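Local structure of sulfite reductase [ferredoxin] (Mycobacterium tuberculosis, 1ZJ8) at residues 81-92 and 431-439; 73-81 and 168-177. The protein reduces sulfite to sulfide with electrons from ferredoxin, using one siroheme and one [4Fe-4S] cluster in a single-chain enzyme. All blocks are in the same frame, centred on the assembly; numbering follows the deposited sequence.

Contact 1 of 2, residues 81-92 and 431-439; sequences TQREQGYDGTWT and IEFCKLSFA. With SF4 (iron/sulfur cluster), chain D.
Arg83 meets the cluster-binding loop 431-439 with both backbone and side chain. Its N donates to Phe433 O at 2.9 Å. With CG anti to the backbone N (chi1 -172°) and the chain extended to NE, the guanidinium lies beside the loop, where NH1 meets Cys434 O at 3.2 Å on a lone pair, the N-H bent to 136°. Ile431 covers one face of the group, CG1 3.4 Å from Arg83 NE. In its plane, NE and NH2 both grip Tyr87 O, while NH1 and NH2 grip Thr92 OG1, which donates onward to Ser437 O (2.9 Å). These four bonds fix the rotation of the guanidinium. Cys434 SG ligates a cluster iron, FE3, at 2.3 Å, making Arg83 a second-shell support of a cluster ligand. Nearer the siroheme, Lys435 bends so that NZ makes weak bonds to Thr81 O and a siroheme carboxylate. Gln82 NE2 sits at the edge of the Phe433 ring, its OE1 held by Trp148 N. Strand 79-83 edges an antiparallel sheet beside strand 104-109, with helix 97-100 packed on Arg83; the loop bridges strand 425-427 and helix 442-455.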
loop_
_atom_site.group_PDB
_atom_site.type_symbol
_atom_site.label_atom_id
_atom_site.label_comp_id
_atom_site.label_asym_id
_atom_site.label_seq_id
_atom_site.Cartn_x
_atom_site.Cartn_y
_atom_site.Cartn_z
ATOM N N THR A 81 2.889 6.024 16.378
ATOM C CA THR A 81 3.721 5.549 17.488
ATOM C C THR A 81 4.295 4.144 17.155
ATOM O O THR A 81 3.576 3.319 16.583
ATOM C CB THR A 81 2.840 5.514 18.761
ATOM O OG1 THR A 81 3.614 5.895 19.905
ATOM C CG2 THR A 81 2.162 4.150 18.950
ATOM N N GLN A 82 5.554 3.849 17.488
ATOM C CA GLN A 82 6.095 2.510 17.173
ATOM C C GLN A 82 6.112 1.543 18.383
ATOM O O GLN A 82 6.056 1.973 19.537
ATOM C CB GLN A 82 7.467 2.605 16.465
ATOM C CG GLN A 82 8.707 2.911 17.326
ATOM C CD GLN A 82 10.046 2.595 16.604
ATOM O OE1 GLN A 82 10.368 3.169 15.555
ATOM N NE2 GLN A 82 10.832 1.690 17.194
ATOM N N ARG A 83 6.186 0.235 18.099
ATOM C CA ARG A 83 6.103 -0.836 19.123
ATOM C C ARG A 83 7.376 -0.941 19.983
ATOM O O ARG A 83 8.492 -1.074 19.456
ATOM C CB ARG A 83 5.827 -2.207 18.475
ATOM C CG ARG A 83 5.534 -3.378 19.465
ATOM C CD ARG A 83 5.812 -4.755 18.824
ATOM N NE ARG A 83 5.370 -5.933 19.587
ATOM C CZ ARG A 83 4.106 -6.362 19.679
ATOM N NH1 ARG A 83 3.118 -5.682 19.113
ATOM N NH2 ARG A 83 3.813 -7.470 20.363
ATOM N N GLU A 84 7.190 -0.891 21.309
ATOM C CA GLU A 84 8.290 -1.086 22.258
ATOM C C GLU A 84 8.868 -2.494 22.081
ATOM O O GLU A 84 8.156 -3.447 21.694
ATOM C CB GLU A 84 7.824 -0.878 23.711
ATOM C CG GLU A 84 8.956 -0.786 24.734
ATOM C CD GLU A 84 9.870 0.384 24.459
ATOM O OE1 GLU A 84 9.506 1.504 24.844
ATOM O OE2 GLU A 84 10.939 0.196 23.844
ATOM N N GLN A 85 10.165 -2.609 22.371
ATOM C CA GLN A 85 10.902 -3.866 22.210
ATOM C C GLN A 85 10.514 -4.921 23.238
ATOM O O GLN A 85 10.130 -4.589 24.353
ATOM C CB GLN A 85 12.414 -3.632 22.397
ATOM C CG GLN A 85 13.060 -2.579 21.501
ATOM C CD GLN A 85 12.969 -2.931 20.026
ATOM O OE1 GLN A 85 12.850 -4.108 19.659
ATOM N NE2 GLN A 85 13.013 -1.914 19.172
ATOM N N GLY A 86 10.646 -6.193 22.865
ATOM C CA GLY A 86 10.562 -7.313 23.812
ATOM C C GLY A 86 9.198 -7.946 24.034
ATOM O O GLY A 86 9.095 -8.996 24.667
ATOM N N TYR A 87 8.147 -7.312 23.534
ATOM C CA TYR A 87 6.795 -7.840 23.698
ATOM C C TYR A 87 6.432 -8.668 22.474
ATOM O O TYR A 87 6.532 -8.182 21.352
ATOM C CB TYR A 87 5.798 -6.701 23.909
ATOM C CG TYR A 87 6.136 -5.847 25.105
ATOM C CD1 TYR A 87 5.590 -6.120 26.367
ATOM C CD2 TYR A 87 7.009 -4.773 24.983
ATOM C CE1 TYR A 87 5.901 -5.321 27.478
ATOM C CE2 TYR A 87 7.333 -3.969 26.082
ATOM C CZ TYR A 87 6.782 -4.246 27.329
ATOM O OH TYR A 87 7.124 -3.441 28.397
ATOM N N ASP A 88 6.035 -9.919 22.687
ATOM C CA ASP A 88 5.568 -10.770 21.588
ATOM C C ASP A 88 4.026 -10.773 21.487
ATOM O O ASP A 88 3.355 -9.997 22.179
ATOM C CB ASP A 88 6.193 -12.187 21.669
ATOM C CG ASP A 88 5.747 -12.996 22.899
ATOM O OD1 ASP A 88 5.227 -12.427 23.889
ATOM O OD2 ASP A 88 5.942 -14.231 22.871
ATOM N N GLY A 89 3.491 -11.633 20.615
ATOM C CA GLY A 89 2.058 -11.669 20.284
ATOM C C GLY A 89 1.078 -11.837 21.437
ATOM O O GLY A 89 -0.083 -11.407 21.355
ATOM N N THR A 90 1.544 -12.464 22.513
ATOM C CA THR A 90 0.806 -12.539 23.772
ATOM C C THR A 90 0.263 -11.174 24.207
ATOM O O THR A 90 -0.867 -11.076 24.701
ATOM C CB THR A 90 1.731 -13.040 24.895
ATOM O OG1 THR A 90 2.614 -14.046 24.376
ATOM C CG2 THR A 90 0.908 -13.578 26.090
ATOM N N TRP A 91 1.081 -10.135 24.020
ATOM C CA TRP A 91 0.812 -8.803 24.556
ATOM C C TRP A 91 -0.024 -7.924 23.639
ATOM O O TRP A 91 -0.585 -6.918 24.073
ATOM C CB TRP A 91 2.147 -8.103 24.841
ATOM C CG TRP A 91 2.936 -8.770 25.933
ATOM C CD1 TRP A 91 3.917 -9.727 25.795
ATOM C CD2 TRP A 91 2.793 -8.539 27.340
ATOM N NE1 TRP A 91 4.395 -10.093 27.035
ATOM C CE2 TRP A 91 3.721 -9.383 28.000
ATOM C CE3 TRP A 91 1.970 -7.697 28.108
ATOM C CZ2 TRP A 91 3.846 -9.409 29.391
ATOM C CZ3 TRP A 91 2.093 -7.721 29.485
ATOM C CH2 TRP A 91 3.025 -8.573 30.116
ATOM N N THR A 92 -0.102 -8.303 22.374
ATOM C CA THR A 92 -0.827 -7.522 21.385
ATOM C C THR A 92 -2.342 -7.517 21.687
ATOM O O THR A 92 -2.987 -8.569 21.787
ATOM C CB THR A 92 -0.522 -8.063 19.951
ATOM O OG1 THR A 92 0.889 -7.964 19.691
ATOM C CG2 THR A 92 -1.305 -7.294 18.885
ATOM N N ILE A 431 5.889 -7.527 13.675
ATOM C CA ILE A 431 6.171 -7.310 15.102
ATOM C C ILE A 431 7.474 -6.552 15.406
ATOM O O ILE A 431 7.661 -6.110 16.539
ATOM C CB ILE A 431 6.167 -8.677 15.849
ATOM C CG1 ILE A 431 5.968 -8.490 17.355
ATOM C CG2 ILE A 431 7.444 -9.477 15.549
ATOM C CD1 ILE A 431 5.373 -9.745 18.051
ATOM N N GLU A 432 8.362 -6.405 14.416
ATOM C CA GLU A 432 9.586 -5.577 14.555
ATOM C C GLU A 432 9.306 -4.098 14.933
ATOM O O GLU A 432 10.129 -3.449 15.575
ATOM C CB GLU A 432 10.391 -5.636 13.239
ATOM C CG GLU A 432 11.757 -4.930 13.209
ATOM C CD GLU A 432 12.111 -4.342 11.833
ATOM O OE1 GLU A 432 11.224 -4.232 10.951
ATOM O OE2 GLU A 432 13.283 -3.957 11.648
ATOM N N PHE A 433 8.161 -3.570 14.508
ATOM C CA PHE A 433 7.816 -2.163 14.750
ATOM C C PHE A 433 6.304 -1.920 14.965
ATOM O O PHE A 433 5.911 -0.886 15.491
ATOM C CB PHE A 433 8.257 -1.287 13.554
ATOM C CG PHE A 433 9.767 -1.051 13.429
ATOM C CD1 PHE A 433 10.508 -0.505 14.471
ATOM C CD2 PHE A 433 10.425 -1.306 12.219
ATOM C CE1 PHE A 433 11.897 -0.256 14.328
ATOM C CE2 PHE A 433 11.804 -1.057 12.070
ATOM C CZ PHE A 433 12.535 -0.529 13.123
ATOM N N CYS A 434 5.460 -2.858 14.558
ATOM C CA CYS A 434 4.018 -2.648 14.567
ATOM C C CYS A 434 3.346 -3.118 15.871
ATOM O O CYS A 434 3.620 -4.224 16.349
ATOM C CB CYS A 434 3.398 -3.400 13.392
ATOM S SG CYS A 434 1.689 -2.980 13.208
ATOM N N LYS A 435 2.437 -2.303 16.414
ATOM C CA LYS A 435 1.767 -2.640 17.672
ATOM C C LYS A 435 0.621 -3.637 17.530
ATOM O O LYS A 435 0.115 -4.115 18.550
ATOM C CB LYS A 435 1.234 -1.393 18.355
ATOM C CG LYS A 435 2.304 -0.380 18.778
ATOM C CD LYS A 435 1.653 0.880 19.370
ATOM C CE LYS A 435 0.475 1.414 18.488
ATOM N NZ LYS A 435 0.793 1.503 17.015
ATOM N N LEU A 436 0.218 -3.969 16.303
ATOM C CA LEU A 436 -0.926 -4.875 16.095
ATOM C C LEU A 436 -0.574 -6.259 15.536
ATOM O O LEU A 436 -1.474 -7.051 15.233
ATOM C CB LEU A 436 -1.964 -4.208 15.196
ATOM C CG LEU A 436 -2.305 -2.771 15.583
ATOM C CD1 LEU A 436 -3.334 -2.212 14.594
ATOM C CD2 LEU A 436 -2.805 -2.680 17.029
ATOM N N SER A 437 0.727 -6.546 15.429
ATOM C CA SER A 437 1.248 -7.808 14.852
ATOM C C SER A 437 1.419 -8.931 15.861
ATOM O O SER A 437 1.784 -8.693 17.010
ATOM C CB SER A 437 2.624 -7.558 14.223
ATOM O OG SER A 437 3.184 -6.351 14.751
ATOM N N PHE A 438 1.192 -10.156 15.399
ATOM C CA PHE A 438 1.438 -11.363 16.196
ATOM C C PHE A 438 2.724 -12.076 15.731
ATOM O O PHE A 438 3.241 -12.965 16.422
ATOM C CB PHE A 438 0.225 -12.299 16.128
ATOM C CG PHE A 438 -1.040 -11.643 16.553
ATOM C CD1 PHE A 438 -1.170 -11.150 17.851
ATOM C CD2 PHE A 438 -2.087 -11.481 15.659
ATOM C CE1 PHE A 438 -2.339 -10.508 18.264
ATOM C CE2 PHE A 438 -3.273 -10.838 16.062
ATOM C CZ PHE A 438 -3.396 -10.348 17.372
ATOM N N ALA A 439 3.249 -11.655 14.578
ATOM C CA ALA A 439 4.428 -12.278 13.998
ATOM C C ALA A 439 5.345 -11.291 13.294
ATOM O O ALA A 439 4.976 -10.145 12.961
ATOM C CB ALA A 439 4.032 -13.378 13.027
HETATM FE FE1 SF4 D . -1.027 -5.809 10.847
HETATM FE FE2 SF4 D . -0.275 -3.988 8.950
HETATM FE FE3 SF4 D . 1.050 -4.119 11.341
HETATM FE FE4 SF4 D . 1.321 -5.978 9.361
HETATM S S1 SF4 D . 1.976 -3.772 9.271
HETATM S S2 SF4 D . 1.032 -6.413 11.630
HETATM S S3 SF4 D . -0.823 -6.186 8.576
HETATM S S4 SF4 D . -1.149 -3.516 11.049
#

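Contact 2 of 2, residues 73-81 and 168-177. With SRM (siroheme), chain E.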
loop_
_atom_site.group_PDB
_atom_site.type_symbol
_atom_site.label_atom_id
_atom_site.label_comp_id
_atom_site.label_asym_id
_atom_site.label_seq_id
_atom_site.Cartn_x
_atom_site.Cartn_y
_atom_site.Cartn_z
ATOM N N ARG A 73 -4.346 12.659 16.645
ATOM C CA ARG A 73 -4.129 13.823 15.803
ATOM C C ARG A 73 -2.764 13.830 15.096
ATOM O O ARG A 73 -2.617 14.449 14.037
ATOM C CB ARG A 73 -4.344 15.083 16.639
ATOM C CG ARG A 73 -5.536 15.905 16.193
ATOM C CD ARG A 73 -5.973 16.996 17.209
ATOM N NE ARG A 73 -7.122 16.548 18.015
ATOM C CZ ARG A 73 -7.217 16.630 19.340
ATOM N NH1 ARG A 73 -6.247 17.179 20.063
ATOM N NH2 ARG A 73 -8.299 16.167 19.947
ATOM N N PHE A 74 -1.778 13.146 15.683
ATOM C CA PHE A 74 -0.436 12.965 15.072
ATOM C C PHE A 74 -0.496 12.319 13.687
ATOM O O PHE A 74 0.286 12.640 12.795
ATOM C CB PHE A 74 0.454 12.079 15.970
ATOM C CG PHE A 74 1.383 12.843 16.878
ATOM C CD1 PHE A 74 0.922 13.896 17.662
ATOM C CD2 PHE A 74 2.730 12.483 16.976
ATOM C CE1 PHE A 74 1.791 14.585 18.519
ATOM C CE2 PHE A 74 3.608 13.175 17.833
ATOM C CZ PHE A 74 3.136 14.219 18.601
ATOM N N ARG A 75 -1.433 11.402 13.525
ATOM C CA ARG A 75 -1.574 10.648 12.292
ATOM C C ARG A 75 -1.804 11.564 11.097
ATOM O O ARG A 75 -1.287 11.322 10.013
ATOM C CB ARG A 75 -2.707 9.646 12.440
ATOM C CG ARG A 75 -2.427 8.643 13.549
ATOM C CD ARG A 75 -3.537 7.659 13.670
ATOM N NE ARG A 75 -3.212 6.631 14.640
ATOM C CZ ARG A 75 -3.956 5.556 14.859
ATOM N NH1 ARG A 75 -5.076 5.355 14.174
ATOM N NH2 ARG A 75 -3.576 4.673 15.764
ATOM N N TRP A 76 -2.526 12.656 11.298
ATOM C CA TRP A 76 -2.778 13.598 10.212
ATOM C C TRP A 76 -1.492 14.171 9.649
ATOM O O TRP A 76 -1.535 14.883 8.636
ATOM C CB TRP A 76 -3.690 14.739 10.673
ATOM C CG TRP A 76 -5.120 14.452 10.462
ATOM C CD1 TRP A 76 -5.925 14.999 9.516
ATOM C CD2 TRP A 76 -5.933 13.527 11.206
ATOM N NE1 TRP A 76 -7.195 14.486 9.627
ATOM C CE2 TRP A 76 -7.227 13.585 10.660
ATOM C CE3 TRP A 76 -5.694 12.672 12.290
ATOM C CZ2 TRP A 76 -8.278 12.813 11.151
ATOM C CZ3 TRP A 76 -6.741 11.903 12.779
ATOM C CH2 TRP A 76 -8.015 11.977 12.210
ATOM N N TRP A 77 -0.367 13.884 10.309
ATOM C CA TRP A 77 0.945 14.226 9.775
ATOM C C TRP A 77 1.837 13.009 9.567
ATOM O O TRP A 77 3.050 13.142 9.434
ATOM C CB TRP A 77 1.634 15.253 10.667
ATOM C CG TRP A 77 0.926 16.544 10.635
ATOM C CD1 TRP A 77 0.014 16.982 11.529
ATOM C CD2 TRP A 77 1.030 17.562 9.627
ATOM N NE1 TRP A 77 -0.456 18.214 11.161
ATOM C CE2 TRP A 77 0.149 18.599 9.994
ATOM C CE3 TRP A 77 1.785 17.701 8.457
ATOM C CZ2 TRP A 77 -0.001 19.772 9.235
ATOM C CZ3 TRP A 77 1.628 18.867 7.698
ATOM C CH2 TRP A 77 0.735 19.886 8.100
ATOM N N GLY A 78 1.241 11.825 9.503
ATOM C CA GLY A 78 2.008 10.612 9.231
ATOM C C GLY A 78 2.938 10.170 10.356
ATOM O O GLY A 78 3.934 9.470 10.098
ATOM N N LEU A 79 2.612 10.566 11.596
ATOM C CA LEU A 79 3.354 10.137 12.783
ATOM C C LEU A 79 2.511 9.142 13.517
ATOM O O LEU A 79 1.450 9.456 14.036
ATOM C CB LEU A 79 3.702 11.300 13.686
ATOM C CG LEU A 79 4.828 12.150 13.098
ATOM C CD1 LEU A 79 4.758 13.574 13.632
ATOM C CD2 LEU A 79 6.206 11.534 13.356
ATOM N N TYR A 80 2.984 7.913 13.487
ATOM C CA TYR A 80 2.339 6.788 14.118
ATOM C C TYR A 80 3.374 6.315 15.181
ATOM O O TYR A 80 4.584 6.276 14.938
ATOM C CB TYR A 80 2.028 5.729 13.029
ATOM C CG TYR A 80 0.585 5.571 12.483
ATOM C CD1 TYR A 80 -0.334 4.802 13.203
ATOM C CD2 TYR A 80 0.167 6.074 11.191
ATOM C CE1 TYR A 80 -1.628 4.571 12.739
ATOM C CE2 TYR A 80 -1.151 5.815 10.718
ATOM C CZ TYR A 80 -2.028 5.075 11.511
ATOM O OH TYR A 80 -3.307 4.824 11.086
ATOM N N THR A 81 2.889 6.024 16.378
ATOM C CA THR A 81 3.721 5.549 17.488
ATOM C C THR A 81 4.295 4.144 17.155
ATOM O O THR A 81 3.576 3.319 16.583
ATOM C CB THR A 81 2.840 5.514 18.761
ATOM O OG1 THR A 81 3.614 5.895 19.905
ATOM C CG2 THR A 81 2.162 4.150 18.950
ATOM N N THR A 168 4.194 15.236 4.692
ATOM C CA THR A 168 3.654 14.064 5.368
ATOM C C THR A 168 2.168 14.254 5.604
ATOM O O THR A 168 1.556 13.507 6.364
ATOM C CB THR A 168 4.388 13.770 6.736
ATOM O OG1 THR A 168 4.191 14.835 7.687
ATOM C CG2 THR A 168 5.886 13.577 6.521
ATOM N N THR A 169 1.580 15.242 4.938
ATOM C CA THR A 169 0.198 15.619 5.208
ATOM C C THR A 169 -0.811 14.510 4.882
ATOM O O THR A 169 -0.841 13.984 3.768
ATOM C CB THR A 169 -0.207 16.872 4.407
ATOM O OG1 THR A 169 0.765 17.916 4.596
ATOM C CG2 THR A 169 -1.617 17.354 4.818
ATOM N N GLU A 170 -1.650 14.183 5.862
ATOM C CA GLU A 170 -2.736 13.223 5.677
ATOM C C GLU A 170 -2.187 11.899 5.140
ATOM O O GLU A 170 -2.868 11.189 4.389
ATOM C CB GLU A 170 -3.858 13.806 4.774
ATOM C CG GLU A 170 -4.759 14.878 5.460
ATOM C CD GLU A 170 -5.625 15.716 4.492
ATOM O OE1 GLU A 170 -5.069 16.395 3.602
ATOM O OE2 GLU A 170 -6.865 15.739 4.642
ATOM N N ALA A 171 -0.954 11.576 5.546
ATOM C CA ALA A 171 -0.310 10.310 5.177
ATOM C C ALA A 171 -0.898 9.196 6.029
ATOM O O ALA A 171 -1.034 8.058 5.571
ATOM C CB ALA A 171 1.203 10.385 5.376
ATOM N N CYS A 172 -1.223 9.533 7.281
ATOM C CA CYS A 172 -2.020 8.674 8.177
ATOM C C CYS A 172 -3.342 9.425 8.474
ATOM O O CYS A 172 -3.514 10.572 8.069
ATOM C CB CYS A 172 -1.234 8.378 9.492
ATOM S SG CYS A 172 -0.289 6.759 9.731
ATOM N N GLY A 173 -4.272 8.772 9.165
ATOM C CA GLY A 173 -5.466 9.463 9.689
ATOM C C GLY A 173 -6.787 9.206 8.980
ATOM O O GLY A 173 -6.855 8.470 8.000
ATOM N N ASP A 174 -7.846 9.833 9.490
ATOM C CA ASP A 174 -9.204 9.715 8.928
ATOM C C ASP A 174 -9.432 10.738 7.793
ATOM O O ASP A 174 -10.171 11.728 7.954
ATOM C CB ASP A 174 -10.242 9.898 10.049
ATOM C CG ASP A 174 -10.268 8.724 11.045
ATOM O OD1 ASP A 174 -9.364 7.845 10.990
ATOM O OD2 ASP A 174 -11.212 8.682 11.881
ATOM N N CYS A 175 -8.788 10.459 6.650
ATOM C CA CYS A 175 -8.576 11.428 5.562
ATOM C C CYS A 175 -7.885 10.740 4.370
ATOM O O CYS A 175 -7.456 9.597 4.488
ATOM C CB CYS A 175 -7.694 12.544 6.097
ATOM S SG CYS A 175 -6.295 11.881 7.013
ATOM N N PRO A 176 -7.791 11.415 3.212
ATOM C CA PRO A 176 -7.189 10.770 2.020
ATOM C C PRO A 176 -5.695 10.468 2.118
ATOM O O PRO A 176 -4.872 11.358 2.407
ATOM C CB PRO A 176 -7.460 11.772 0.880
ATOM C CG PRO A 176 -8.541 12.678 1.396
ATOM C CD PRO A 176 -8.290 12.763 2.890
ATOM N N ARG A 177 -5.361 9.207 1.863
ATOM C CA ARG A 177 -3.983 8.745 1.901
ATOM C C ARG A 177 -3.366 9.049 0.550
ATOM O O ARG A 177 -4.038 9.604 -0.313
ATOM C CB ARG A 177 -3.942 7.237 2.198
ATOM C CG ARG A 177 -4.706 6.817 3.463
ATOM C CD ARG A 177 -4.210 7.631 4.658
ATOM N NE ARG A 177 -4.743 7.201 5.947
ATOM C CZ ARG A 177 -4.325 6.139 6.630
ATOM N NH1 ARG A 177 -3.374 5.323 6.153
ATOM N NH2 ARG A 177 -4.894 5.873 7.800
HETATM FE FE SRM E . -1.754 -0.310 6.645
HETATM C CHA SRM E . -2.602 0.066 9.933
HETATM C CHB SRM E . 1.441 -0.769 7.537
HETATM C CHC SRM E . -0.946 -0.620 3.508
HETATM C CHD SRM E . -4.718 -1.988 6.069
HETATM N NA SRM E . -0.748 -0.150 8.366
HETATM C C1A SRM E . -1.234 0.135 9.594
HETATM C C2A SRM E . -0.182 0.532 10.584
HETATM C CMA SRM E . -0.114 2.026 10.672
HETATM C CDA SRM E . -0.344 -0.154 11.912
HETATM C CEA SRM E . -0.905 0.603 13.074
HETATM O O3A SRM E . -2.059 1.037 12.997
HETATM O O4A SRM E . -0.228 0.800 14.094
HETATM C C3A SRM E . 1.031 -0.026 9.921
HETATM C CAA SRM E . 2.250 0.825 10.040
HETATM C CBA SRM E . 2.904 0.322 11.299
HETATM C CCA SRM E . 4.390 0.450 11.216
HETATM O O1A SRM E . 4.961 0.178 10.138
HETATM O O2A SRM E . 5.013 0.848 12.230
HETATM C C4A SRM E . 0.569 -0.314 8.534
HETATM N NB SRM E . -0.034 -0.487 5.709
HETATM C C1B SRM E . 1.211 -0.620 6.172
HETATM C C2B SRM E . 2.289 -0.575 5.126
HETATM C CMB SRM E . 3.523 0.177 5.538
HETATM C CDB SRM E . 2.678 -1.985 4.830
HETATM C CEB SRM E . 3.749 -2.222 3.826
HETATM O O3B SRM E . 4.867 -2.689 4.135
HETATM O O4B SRM E . 3.488 -1.927 2.660
HETATM C C3B SRM E . 1.498 0.031 3.987
HETATM C CAB SRM E . 1.531 1.536 4.047
HETATM C CBB SRM E . 1.304 2.156 2.702
HETATM C CCB SRM E . 1.113 3.639 2.839
HETATM O O1B SRM E . 2.019 4.419 2.557
HETATM O O2B SRM E . 0.041 4.110 3.206
HETATM C C4B SRM E . 0.103 -0.363 4.393
HETATM N NC SRM E . -2.579 -1.226 5.157
HETATM C C1C SRM E . -2.196 -1.098 3.871
HETATM C C2C SRM E . -2.979 -1.823 2.982
HETATM C CDC SRM E . -2.735 -2.150 1.547
HETATM C CEC SRM E . -3.146 -1.228 0.466
HETATM O O3C SRM E . -3.540 -0.072 0.745
HETATM O O4C SRM E . -3.083 -1.686 -0.684
HETATM C C3C SRM E . -4.015 -2.241 3.761
HETATM C CAC SRM E . -5.103 -3.056 3.140
HETATM C CBC SRM E . -6.072 -2.422 2.165
HETATM C CCC SRM E . -7.126 -1.661 2.949
HETATM O O1C SRM E . -6.830 -0.594 3.552
HETATM O O2C SRM E . -8.280 -2.161 2.981
HETATM C C4C SRM E . -3.793 -1.817 5.045
HETATM N ND SRM E . -3.472 -0.546 7.689
HETATM C C1D SRM E . -4.431 -1.409 7.318
HETATM C C2D SRM E . -5.215 -1.730 8.442
HETATM C CAD SRM E . -6.677 -2.125 8.337
HETATM C CBD SRM E . -7.718 -1.053 8.439
HETATM C CCD SRM E . -9.182 -1.306 8.222
HETATM O O1D SRM E . -9.711 -0.745 7.236
HETATM O O2D SRM E . -9.841 -2.051 8.995
HETATM C C3D SRM E . -4.684 -1.021 9.506
HETATM C CDD SRM E . -5.419 -0.687 10.776
HETATM C CED SRM E . -6.457 0.409 10.864
HETATM O O3D SRM E . -6.589 1.241 9.966
HETATM O O4D SRM E . -7.210 0.502 11.844
HETATM C C4D SRM E . -3.609 -0.291 9.026
HETATM O O HOH W 1 -5.227 6.640 10.791
#
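Both chi1 torsions lie off the staggered positions, -103° in Tyr80 and -99° in Cys172, and bring the ring edge and the sulfur together, where SG is bonded to Tyr80 CE2, the carbon next to the one bearing the hydroxyl. This is the cysteinyl-tyrosine thioether of the active site, tying strand 79-83 to the loop ahead of strand 176-181. The sulfur enters at the edge of the ring, close to its plane, so both faces remain available for packing: Arg75 CD lies over one, and the siroheme methyl CMA sits over the centre of the other. Tyr80 is thus fixed in the siroheme pocket by a covalent bond as well as by contacts above and below.

Behind the cross-link the two segments are joined by hydrogen bonds. Glu170 N, within the type II turn 168-171, donates to Trp76 O at 2.9 Å, and Thr168 OG1 donates to Trp77 O at 2.7 Å from above the carbonyl plane. A weaker bond runs from Cys172 N to Arg75 O. The Trp76 indole carries much of the remaining packing on one face: Gly173 CA makes a CH-pi contact with the six-membered ring, 4.2 Å from its centroid, Asp174 N lies over the rim, and Cys175 SG stands 4.0 Å from the centroid of the five-membered ring. At the indole edge NE1 is hydrogen-bonded to Ala213 O. Asp174 turns its carboxylate to Arg297 and Lys41, with which it forms salt bridges.

The Arg177 guanidinium lies over Cys172 CA and grips Gly173 O side-on with NE and NH2, NE on a lone pair in the carbonyl plane. One water joins the phenol to the same loop, 2.7 Å from Tyr80 OH and accepting a weak bond from Gly173 N.

In the fold
The two contacts lie about 20 Å apart, centre to centre, and share strand 79-83, an outermost strand of a five-stranded antiparallel sheet, with Thr81 as the common residue. Along the chain the segments alternate: 73-81, 81-92, 168-177, then 431-439. Toward its start the strand is linked to the loop leading into strand 176-181; its far end meets the loop after strand 425-427. One edge strand therefore joins loops associated with the first and second nitrite/sulfite reductase 4Fe-4S domains. Contact 2 flanks the siroheme, while contact 1 carries a cluster ligand and also lines the siroheme pocket; the side chains of Tyr80 and Cys434 are about 8 Å apart, which places the strand alongside both cofactors.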